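Local coordinates for protein cytosine deaminase (Klebsiella pneumoniae, PDB 4R7W) that probably catalyses the hydrolytic deamination of cytosine to uracil and ammonia, using an iron(II) ion held in an amidohydrolase TIM barrel, at residues P55-D60 against V114-D119; L59-T64 against Q311-P316. All blocks are in the same frame, centred on the assembly; numbering follows the deposited sequence.

Contact 1: residues P55-D60 against V114-D119. With FE2 (Fe (II) ion), chain L; O7U ((2R)-2-amino-2,5-dihydro-1,5,2-diazaphosphinin-6(1H)-one 2-oxide), chain M.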
ATOM      1  N   PRO B  55       4.387 -17.223  -0.203  1.00 10.59           N
ATOM      2  CA  PRO B  55       3.918 -18.472  -0.800  1.00 14.19           C
ATOM      3  C   PRO B  55       3.794 -18.390  -2.316  1.00 11.83           C
ATOM      4  O   PRO B  55       3.328 -19.342  -2.923  1.00 13.51           O
ATOM      5  CB  PRO B  55       2.529 -18.626  -0.207  1.00 10.44           C
ATOM      6  CG  PRO B  55       2.046 -17.198  -0.115  1.00 13.50           C
ATOM      7  CD  PRO B  55       3.269 -16.386   0.271  1.00 11.33           C
ATOM      8  N   HIS B  56       4.192 -17.281  -2.915  1.00 10.05           N
ATOM      9  CA  HIS B  56       4.065 -17.156  -4.368  1.00 10.51           C
ATOM     10  C   HIS B  56       4.972 -16.066  -4.918  1.00 15.24           C
ATOM     11  O   HIS B  56       4.644 -14.881  -4.838  1.00 14.13           O
ATOM     12  CB  HIS B  56       2.603 -16.861  -4.752  1.00 10.05           C
ATOM     13  CG  HIS B  56       2.346 -16.897  -6.229  1.00 12.48           C
ATOM     14  ND1 HIS B  56       1.358 -17.676  -6.792  1.00 11.37           N
ATOM     15  CD2 HIS B  56       2.954 -16.262  -7.257  1.00  9.13           C
ATOM     16  CE1 HIS B  56       1.356 -17.508  -8.101  1.00 14.31           C
ATOM     17  NE2 HIS B  56       2.313 -16.652  -8.406  1.00 13.61           N
ATOM     18  N   ILE B  57       6.101 -16.465  -5.492  1.00 14.62           N
ATOM     19  CA  ILE B  57       7.008 -15.511  -6.129  1.00 13.88           C
ATOM     20  C   ILE B  57       7.688 -16.087  -7.386  1.00 14.65           C
ATOM     21  O   ILE B  57       7.775 -17.300  -7.551  1.00 14.77           O
ATOM     22  CB  ILE B  57       8.063 -15.002  -5.138  1.00 12.82           C
ATOM     23  CG1 ILE B  57       8.712 -13.711  -5.648  1.00 13.82           C
ATOM     24  CG2 ILE B  57       9.096 -16.095  -4.838  1.00 19.78           C
ATOM     25  CD1 ILE B  57       9.557 -12.996  -4.618  1.00 15.94           C
ATOM     26  N   HIS B  58       8.150 -15.212  -8.281  1.00 10.35           N
ATOM     27  CA  HIS B  58       8.866 -15.662  -9.468  1.00 10.60           C
ATOM     28  C   HIS B  58      10.349 -15.326  -9.374  1.00 11.10           C
ATOM     29  O   HIS B  58      10.791 -14.301  -9.881  1.00 11.27           O
ATOM     30  CB  HIS B  58       8.273 -15.033 -10.723  1.00 14.26           C
ATOM     31  CG  HIS B  58       6.907 -15.545 -11.058  1.00 16.38           C
ATOM     32  ND1 HIS B  58       6.683 -16.481 -12.046  1.00 12.62           N
ATOM     33  CD2 HIS B  58       5.695 -15.265 -10.524  1.00 11.51           C
ATOM     34  CE1 HIS B  58       5.393 -16.759 -12.103  1.00 11.76           C
ATOM     35  NE2 HIS B  58       4.777 -16.040 -11.184  1.00 12.74           N
ATOM     36  N   LEU B  59      11.122 -16.194  -8.733  1.00 11.50           N
ATOM     37  CA  LEU B  59      12.557 -15.944  -8.594  1.00 12.06           C
ATOM     38  C   LEU B  59      13.345 -16.030  -9.916  1.00 12.39           C
ATOM     39  O   LEU B  59      14.437 -15.477 -10.038  1.00 12.82           O
ATOM     40  CB  LEU B  59      13.161 -16.887  -7.564  1.00 12.46           C
ATOM     41  CG  LEU B  59      12.694 -16.594  -6.139  1.00 15.23           C
ATOM     42  CD1 LEU B  59      13.448 -17.460  -5.144  1.00 12.83           C
ATOM     43  CD2 LEU B  59      12.848 -15.107  -5.813  1.00 16.80           C
ATOM     44  N   ASP B  60      12.812 -16.728 -10.905  1.00 15.50           N
ATOM     45  CA  ASP B  60      13.552 -16.815 -12.159  1.00 13.50           C
ATOM     46  C   ASP B  60      13.539 -15.485 -12.913  1.00 17.14           C
ATOM     47  O   ASP B  60      14.497 -15.153 -13.622  1.00 14.01           O
ATOM     48  CB  ASP B  60      13.099 -18.008 -13.019  1.00 15.36           C
ATOM     49  CG  ASP B  60      11.647 -17.914 -13.472  1.00 17.07           C
ATOM     50  OD1 ASP B  60      11.330 -18.502 -14.537  1.00 12.03           O
ATOM     51  OD2 ASP B  60      10.821 -17.286 -12.775  1.00 13.05           O
ATOM     52  N   VAL B 114       9.594 -19.848   1.298  1.00 16.79           N
ATOM     53  CA  VAL B 114       9.307 -19.274  -0.014  1.00 14.01           C
ATOM     54  C   VAL B 114       8.905 -20.366  -1.007  1.00 17.30           C
ATOM     55  O   VAL B 114       9.555 -21.402  -1.081  1.00 12.66           O
ATOM     56  CB  VAL B 114      10.561 -18.603  -0.605  1.00 16.00           C
ATOM     57  CG1 VAL B 114      10.240 -17.948  -1.953  1.00 12.07           C
ATOM     58  CG2 VAL B 114      11.155 -17.602   0.376  1.00 17.57           C
ATOM     59  N   ARG B 115       7.841 -20.129  -1.770  1.00 17.68           N
ATOM     60  CA  ARG B 115       7.496 -21.015  -2.879  1.00 11.60           C
ATOM     61  C   ARG B 115       7.654 -20.230  -4.168  1.00 11.29           C
ATOM     62  O   ARG B 115       6.925 -19.266  -4.397  1.00 10.87           O
ATOM     63  CB  ARG B 115       6.061 -21.526  -2.757  1.00 14.08           C
ATOM     64  CG  ARG B 115       5.543 -22.176  -4.031  1.00 11.12           C
ATOM     65  CD  ARG B 115       4.121 -22.675  -3.886  1.00 10.90           C
ATOM     66  NE  ARG B 115       4.029 -23.853  -3.031  1.00 12.23           N
ATOM     67  CZ  ARG B 115       2.889 -24.445  -2.678  1.00 16.19           C
ATOM     68  NH1 ARG B 115       1.727 -23.954  -3.080  1.00 10.85           N
ATOM     69  NH2 ARG B 115       2.907 -25.522  -1.901  1.00 17.34           N
ATOM     70  N   THR B 116       8.634 -20.618  -4.988  1.00 14.53           N
ATOM     71  CA  THR B 116       8.875 -19.926  -6.243  1.00 12.50           C
ATOM     72  C   THR B 116       8.354 -20.717  -7.429  1.00 15.13           C
ATOM     73  O   THR B 116       8.432 -21.939  -7.462  1.00 18.88           O
ATOM     74  CB  THR B 116      10.367 -19.592  -6.491  1.00 13.03           C
ATOM     75  OG1 THR B 116      10.476 -18.764  -7.655  1.00 12.18           O
ATOM     76  CG2 THR B 116      11.184 -20.864  -6.733  1.00 12.37           C
ATOM     77  N   HIS B 117       7.791 -19.991  -8.388  1.00 15.96           N
ATOM     78  CA  HIS B 117       7.465 -20.548  -9.693  1.00 12.43           C
ATOM     79  C   HIS B 117       8.678 -20.347 -10.587  1.00 15.77           C
ATOM     80  O   HIS B 117       9.453 -19.399 -10.408  1.00 14.27           O
ATOM     81  CB  HIS B 117       6.223 -19.866 -10.272  1.00 10.31           C
ATOM     82  CG  HIS B 117       4.974 -20.170  -9.504  1.00 10.04           C
ATOM     83  ND1 HIS B 117       4.051 -21.102  -9.922  1.00  9.95           N
ATOM     84  CD2 HIS B 117       4.519 -19.693  -8.320  1.00 13.12           C
ATOM     85  CE1 HIS B 117       3.077 -21.185  -9.032  1.00  9.78           C
ATOM     86  NE2 HIS B 117       3.332 -20.333  -8.055  1.00 12.96           N
ATOM     87  N   VAL B 118       8.877 -21.283 -11.505  1.00 11.98           N
ATOM     88  CA  VAL B 118       9.976 -21.217 -12.441  1.00 11.82           C
ATOM     89  C   VAL B 118       9.394 -21.602 -13.780  1.00 11.72           C
ATOM     90  O   VAL B 118       8.757 -22.649 -13.906  1.00 16.38           O
ATOM     91  CB  VAL B 118      11.082 -22.224 -12.079  1.00 17.27           C
ATOM     92  CG1 VAL B 118      12.310 -22.002 -12.942  1.00 12.93           C
ATOM     93  CG2 VAL B 118      11.440 -22.102 -10.621  1.00 25.28           C
ATOM     94  N   ASP B 119       9.583 -20.745 -14.770  1.00 11.70           N
ATOM     95  CA  ASP B 119       9.128 -21.052 -16.121  1.00 12.95           C
ATOM     96  C   ASP B 119       9.848 -22.262 -16.700  1.00 12.24           C
ATOM     97  O   ASP B 119      11.059 -22.236 -16.937  1.00 12.75           O
ATOM     98  CB  ASP B 119       9.333 -19.840 -17.014  1.00 14.16           C
ATOM     99  CG  ASP B 119       8.726 -20.013 -18.400  1.00 12.36           C
ATOM    100  OD1 ASP B 119       8.917 -19.093 -19.209  1.00 13.31           O
ATOM    101  OD2 ASP B 119       8.055 -21.036 -18.673  1.00 11.60           O
TER
HETATM  102 FE   FE2 L 501       2.659 -15.537 -10.391  1.00 18.73          FE
HETATM  103  N1  O7U M 502       3.450 -14.939 -15.077  1.00 10.65           N
HETATM  104  C2  O7U M 502       2.065 -15.095 -14.970  1.00 10.53           C
HETATM  105  O2  O7U M 502       1.352 -15.805 -15.698  1.00  8.76           O
HETATM  106  N3  O7U M 502       1.405 -14.420 -13.969  1.00 12.06           N
HETATM  107  N4  O7U M 502       1.362 -11.968 -12.814  1.00 12.36           N
HETATM  108  O4  O7U M 502       1.594 -14.073 -11.606  1.00 15.23           O
HETATM  109  P4  O7U M 502       2.041 -13.451 -12.840  1.00 13.76           P
HETATM  110  C5  O7U M 502       3.792 -13.380 -13.161  1.00  8.99           C
HETATM  111  C6  O7U M 502       4.199 -14.087 -14.153  1.00 13.99           C
HETATM  112  O   HOH W   1       2.226 -19.903  -5.293  1.00 12.09           O
HETATM  113  O   HOH W   2      12.644 -19.795 -16.833  1.00 21.14           O
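The His117 imidazole meets the two iron-binding histidines of 55-60 in different ways. Its NE2 lies over one face of the His56 ring, 3.4 Å from His56 CE1, with the ring planes 35° apart. Against His58 it offers CB instead: this methylene sits over the ring face, 4.0 Å from the centroid, while the ligand's C5 and C6 lie over the opposite face, so the His58 imidazole is held between protein and ligand. His56 swings its ring beside the carbonyl carbon (chi1 -172°), which lets NE2 bind the iron at 2.3 Å while ND1 is hydrogen-bonded to Ser240; His58 NE2 binds at the same length. Water 1, in the plane of the His117 ring, joins His117 NE2 to Pro55 O.

The strands run parallel, tied by the hydrogen bonds from Ile57 N to Arg115 O and from His117 N to Ile57 O (2.8 Å). Thr116 OG1 accepts from Leu59 N at 2.9 Å, which adds a side-chain bond to the backbone ones. Further on, Asp60 OD1 takes the Asp119 N-H from above its carboxylate plane and also receives a proton from water 2. The Asp119 carboxylate is bound elsewhere, by Thr121, Lys87 and Trp83. His209, Asp308 and the ligand's O4 complete the iron site, and the His-X-His pair at the first barrel strand, beside the second, is the metal-binding signature of the amidohydrolase TIM barrel.

Contact 2: residues L59-T64 against Q311-P316. With O7U ((2R)-2-amino-2,5-dihydro-1,5,2-diazaphosphinin-6(1H)-one 2-oxide), chain M.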
ATOM      1  N   LEU B  59      11.122 -16.194  -8.733  1.00 11.50           N
ATOM      2  CA  LEU B  59      12.557 -15.944  -8.594  1.00 12.06           C
ATOM      3  C   LEU B  59      13.345 -16.030  -9.916  1.00 12.39           C
ATOM      4  O   LEU B  59      14.437 -15.477 -10.038  1.00 12.82           O
ATOM      5  CB  LEU B  59      13.161 -16.887  -7.564  1.00 12.46           C
ATOM      6  CG  LEU B  59      12.694 -16.594  -6.139  1.00 15.23           C
ATOM      7  CD1 LEU B  59      13.448 -17.460  -5.144  1.00 12.83           C
ATOM      8  CD2 LEU B  59      12.848 -15.107  -5.813  1.00 16.80           C
ATOM      9  N   ASP B  60      12.812 -16.728 -10.905  1.00 15.50           N
ATOM     10  CA  ASP B  60      13.552 -16.815 -12.159  1.00 13.50           C
ATOM     11  C   ASP B  60      13.539 -15.485 -12.913  1.00 17.14           C
ATOM     12  O   ASP B  60      14.497 -15.153 -13.622  1.00 14.01           O
ATOM     13  CB  ASP B  60      13.099 -18.008 -13.019  1.00 15.36           C
ATOM     14  CG  ASP B  60      11.647 -17.914 -13.472  1.00 17.07           C
ATOM     15  OD1 ASP B  60      11.330 -18.502 -14.537  1.00 12.03           O
ATOM     16  OD2 ASP B  60      10.821 -17.286 -12.775  1.00 13.05           O
ATOM     17  N   ALA B  61      12.471 -14.715 -12.720  1.00 11.98           N
ATOM     18  CA  ALA B  61      12.284 -13.450 -13.431  1.00 18.42           C
ATOM     19  C   ALA B  61      12.684 -12.215 -12.637  1.00 20.93           C
ATOM     20  O   ALA B  61      12.758 -11.116 -13.202  1.00 20.68           O
ATOM     21  CB  ALA B  61      10.826 -13.302 -13.892  1.00 11.29           C
ATOM     22  N   THR B  62      12.908 -12.382 -11.333  1.00 11.94           N
ATOM     23  CA  THR B  62      13.149 -11.243 -10.457  1.00 12.88           C
ATOM     24  C   THR B  62      14.304 -10.368 -10.957  1.00 12.47           C
ATOM     25  O   THR B  62      15.300 -10.867 -11.455  1.00 12.98           O
ATOM     26  CB  THR B  62      13.388 -11.694  -8.971  1.00 14.25           C
ATOM     27  OG1 THR B  62      13.329 -10.560  -8.090  1.00 12.41           O
ATOM     28  CG2 THR B  62      14.722 -12.400  -8.814  1.00 12.69           C
ATOM     29  N   LEU B  63      14.134  -9.058 -10.829  1.00 17.71           N
ATOM     30  CA  LEU B  63      15.185  -8.081 -11.133  1.00 15.38           C
ATOM     31  C   LEU B  63      15.560  -8.015 -12.602  1.00 15.50           C
ATOM     32  O   LEU B  63      16.706  -7.690 -12.926  1.00 15.52           O
ATOM     33  CB  LEU B  63      16.440  -8.298 -10.264  1.00 15.98           C
ATOM     34  CG  LEU B  63      16.254  -8.496  -8.753  1.00 16.48           C
ATOM     35  CD1 LEU B  63      17.607  -8.499  -8.069  1.00 16.10           C
ATOM     36  CD2 LEU B  63      15.360  -7.447  -8.131  1.00 22.42           C
ATOM     37  N   THR B  64      14.601  -8.310 -13.488  1.00 16.37           N
ATOM     38  CA  THR B  64      14.810  -8.168 -14.933  1.00 15.72           C
ATOM     39  C   THR B  64      13.911  -7.103 -15.564  1.00 17.58           C
ATOM     40  O   THR B  64      13.824  -7.026 -16.783  1.00 19.50           O
ATOM     41  CB  THR B  64      14.526  -9.477 -15.698  1.00 13.71           C
ATOM     42  OG1 THR B  64      13.140  -9.823 -15.551  1.00 14.13           O
ATOM     43  CG2 THR B  64      15.412 -10.609 -15.202  1.00 20.49           C
ATOM     44  N   GLN B 311      10.429  -6.502  -9.206  1.00 15.48           N
ATOM     45  CA  GLN B 311      11.148  -5.849 -10.303  1.00 13.54           C
ATOM     46  C   GLN B 311      11.322  -6.748 -11.531  1.00 17.34           C
ATOM     47  O   GLN B 311      12.444  -7.091 -11.920  1.00 12.50           O
ATOM     48  CB  GLN B 311      12.495  -5.332  -9.814  1.00 11.74           C
ATOM     49  CG  GLN B 311      12.381  -4.368  -8.639  1.00 11.73           C
ATOM     50  CD  GLN B 311      13.736  -3.963  -8.113  1.00 19.76           C
ATOM     51  OE1 GLN B 311      14.191  -4.474  -7.097  1.00 17.39           O
ATOM     52  NE2 GLN B 311      14.402  -3.063  -8.818  1.00 22.33           N
ATOM     53  N   ASP B 312      10.203  -7.135 -12.128  1.00 10.88           N
ATOM     54  CA  ASP B 312      10.229  -8.110 -13.199  1.00 10.94           C
ATOM     55  C   ASP B 312       9.343  -7.647 -14.396  1.00 13.86           C
ATOM     56  O   ASP B 312       8.833  -6.531 -14.374  1.00 11.63           O
ATOM     57  CB  ASP B 312       9.906  -9.510 -12.631  1.00 11.54           C
ATOM     58  CG  ASP B 312       8.435  -9.723 -12.335  1.00 12.12           C
ATOM     59  OD1 ASP B 312       8.113 -10.810 -11.798  1.00 15.44           O
ATOM     60  OD2 ASP B 312       7.599  -8.834 -12.610  1.00 11.20           O
ATOM     61  N   PRO B 313       9.189  -8.472 -15.451  1.00 11.43           N
ATOM     62  CA  PRO B 313       8.396  -7.967 -16.586  1.00 12.46           C
ATOM     63  C   PRO B 313       6.943  -7.598 -16.268  1.00 15.18           C
ATOM     64  O   PRO B 313       6.327  -6.851 -17.036  1.00 13.21           O
ATOM     65  CB  PRO B 313       8.427  -9.139 -17.571  1.00 13.75           C
ATOM     66  CG  PRO B 313       9.673  -9.849 -17.257  1.00 13.89           C
ATOM     67  CD  PRO B 313       9.874  -9.733 -15.793  1.00 14.75           C
ATOM     68  N   TRP B 314       6.406  -8.087 -15.150  1.00 16.34           N
ATOM     69  CA  TRP B 314       5.007  -7.832 -14.811  1.00  9.41           C
ATOM     70  C   TRP B 314       4.781  -6.760 -13.739  1.00 18.41           C
ATOM     71  O   TRP B 314       3.642  -6.378 -13.487  1.00 26.57           O
ATOM     72  CB  TRP B 314       4.326  -9.118 -14.335  1.00 11.45           C
ATOM     73  CG  TRP B 314       4.280 -10.185 -15.370  1.00 12.99           C
ATOM     74  CD1 TRP B 314       3.301 -10.382 -16.298  1.00 13.58           C
ATOM     75  CD2 TRP B 314       5.260 -11.202 -15.595  1.00 13.04           C
ATOM     76  NE1 TRP B 314       3.609 -11.462 -17.089  1.00 11.75           N
ATOM     77  CE2 TRP B 314       4.810 -11.981 -16.680  1.00 17.46           C
ATOM     78  CE3 TRP B 314       6.479 -11.525 -14.989  1.00 18.83           C
ATOM     79  CZ2 TRP B 314       5.529 -13.070 -17.166  1.00 16.69           C
ATOM     80  CZ3 TRP B 314       7.205 -12.614 -15.488  1.00 15.93           C
ATOM     81  CH2 TRP B 314       6.721 -13.373 -16.553  1.00 15.41           C
ATOM     82  N   TYR B 315       5.842  -6.282 -13.101  1.00 14.69           N
ATOM     83  CA  TYR B 315       5.684  -5.405 -11.935  1.00  9.51           C
ATOM     84  C   TYR B 315       7.016  -4.740 -11.638  1.00 15.04           C
ATOM     85  O   TYR B 315       7.989  -5.420 -11.320  1.00 17.43           O
ATOM     86  CB  TYR B 315       5.219  -6.243 -10.739  1.00 12.90           C
ATOM     87  CG  TYR B 315       4.923  -5.476  -9.458  1.00 17.35           C
ATOM     88  CD1 TYR B 315       5.776  -5.553  -8.358  1.00 15.07           C
ATOM     89  CD2 TYR B 315       3.775  -4.705  -9.346  1.00 18.01           C
ATOM     90  CE1 TYR B 315       5.490  -4.861  -7.178  1.00 16.18           C
ATOM     91  CE2 TYR B 315       3.488  -4.007  -8.190  1.00 12.85           C
ATOM     92  CZ  TYR B 315       4.340  -4.091  -7.111  1.00 14.58           C
ATOM     93  OH  TYR B 315       4.017  -3.394  -5.978  1.00 11.19           O
ATOM     94  N   PRO B 316       7.075  -3.406 -11.755  1.00 10.07           N
ATOM     95  CA  PRO B 316       8.350  -2.679 -11.656  1.00 10.54           C
ATOM     96  C   PRO B 316       8.831  -2.397 -10.217  1.00 17.07           C
ATOM     97  O   PRO B 316       9.972  -1.973 -10.031  1.00 11.08           O
ATOM     98  CB  PRO B 316       8.045  -1.364 -12.369  1.00 10.66           C
ATOM     99  CG  PRO B 316       6.595  -1.150 -12.116  1.00 12.39           C
ATOM    100  CD  PRO B 316       5.959  -2.519 -12.112  1.00  9.87           C
TER
HETATM  101  N1  O7U M 502       3.450 -14.939 -15.077  1.00 10.65           N
HETATM  102  C2  O7U M 502       2.065 -15.095 -14.970  1.00 10.53           C
HETATM  103  O2  O7U M 502       1.352 -15.805 -15.698  1.00  8.76           O
HETATM  104  N3  O7U M 502       1.405 -14.420 -13.969  1.00 12.06           N
HETATM  105  N4  O7U M 502       1.362 -11.968 -12.814  1.00 12.36           N
HETATM  106  O4  O7U M 502       1.594 -14.073 -11.606  1.00 15.23           O
HETATM  107  P4  O7U M 502       2.041 -13.451 -12.840  1.00 13.76           P
HETATM  108  C5  O7U M 502       3.792 -13.380 -13.161  1.00  8.99           C
HETATM  109  C6  O7U M 502       4.199 -14.087 -14.153  1.00 13.99           C
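Ala61 CB touches Trp314 at the indole edge, 4.0 Å from CZ3, and also packs on Pro313 CD. The same proline carbon lies 3.3 Å from Thr64 OG1, and Leu63 CD2 reaches the Gln311 amide at OE1 (3.4 Å), crossing it at a slant. Backbone polar atoms gather at Gln311 O, which has Leu63 N at 2.8 Å and Thr64 N close by.

Each segment is shaped by a beta turn: type II from Ala61 to Thr64, type I from Asp312 to Tyr315. They belong to loops that follow the first and last strands of the TIM barrel, brought side by side as the barrel closes, at the end where amidohydrolases bind substrate. Hydrogen bonds within the segments stiffen both turns. Thr64 OG1, set between its own N and carbonyl carbon (chi1 64°), donates to Ala61 O in the carbonyl plane at 2.7 Å. Asp312 OD2 accepts from Trp314 N at 2.9 Å in an Asx turn, and its other oxygen bonds Ser309.

Trp314 supplies the contact with the ligand: C6 lies 3.2 Å above the indole plane, over its centre, while Pro313 CB sits over the opposite face near the rim. Gln311 packs on Arg385 of the second subunit.

Contacts 1 and 2 share Leu59 and Asp60, in the loop that follows the first barrel strand, and their centres lie 11 Å apart. Contact 1 is the deeper, wholly buried and near the middle of the chain; it joins adjacent parallel strands through regular backbone bonds and turns histidines to the iron. Contact 2, also largely buried but farther out, joins two irregular loops, with partly exposed Leu63 and Gln311 and the second subunit close by. Its touches are small apolar ones and a gathering of backbone polar atoms at Gln311 O, between turns held by their own internal bonds. Both reach the same ligand, contact 1 through metal and imidazole, contact 2 through indole.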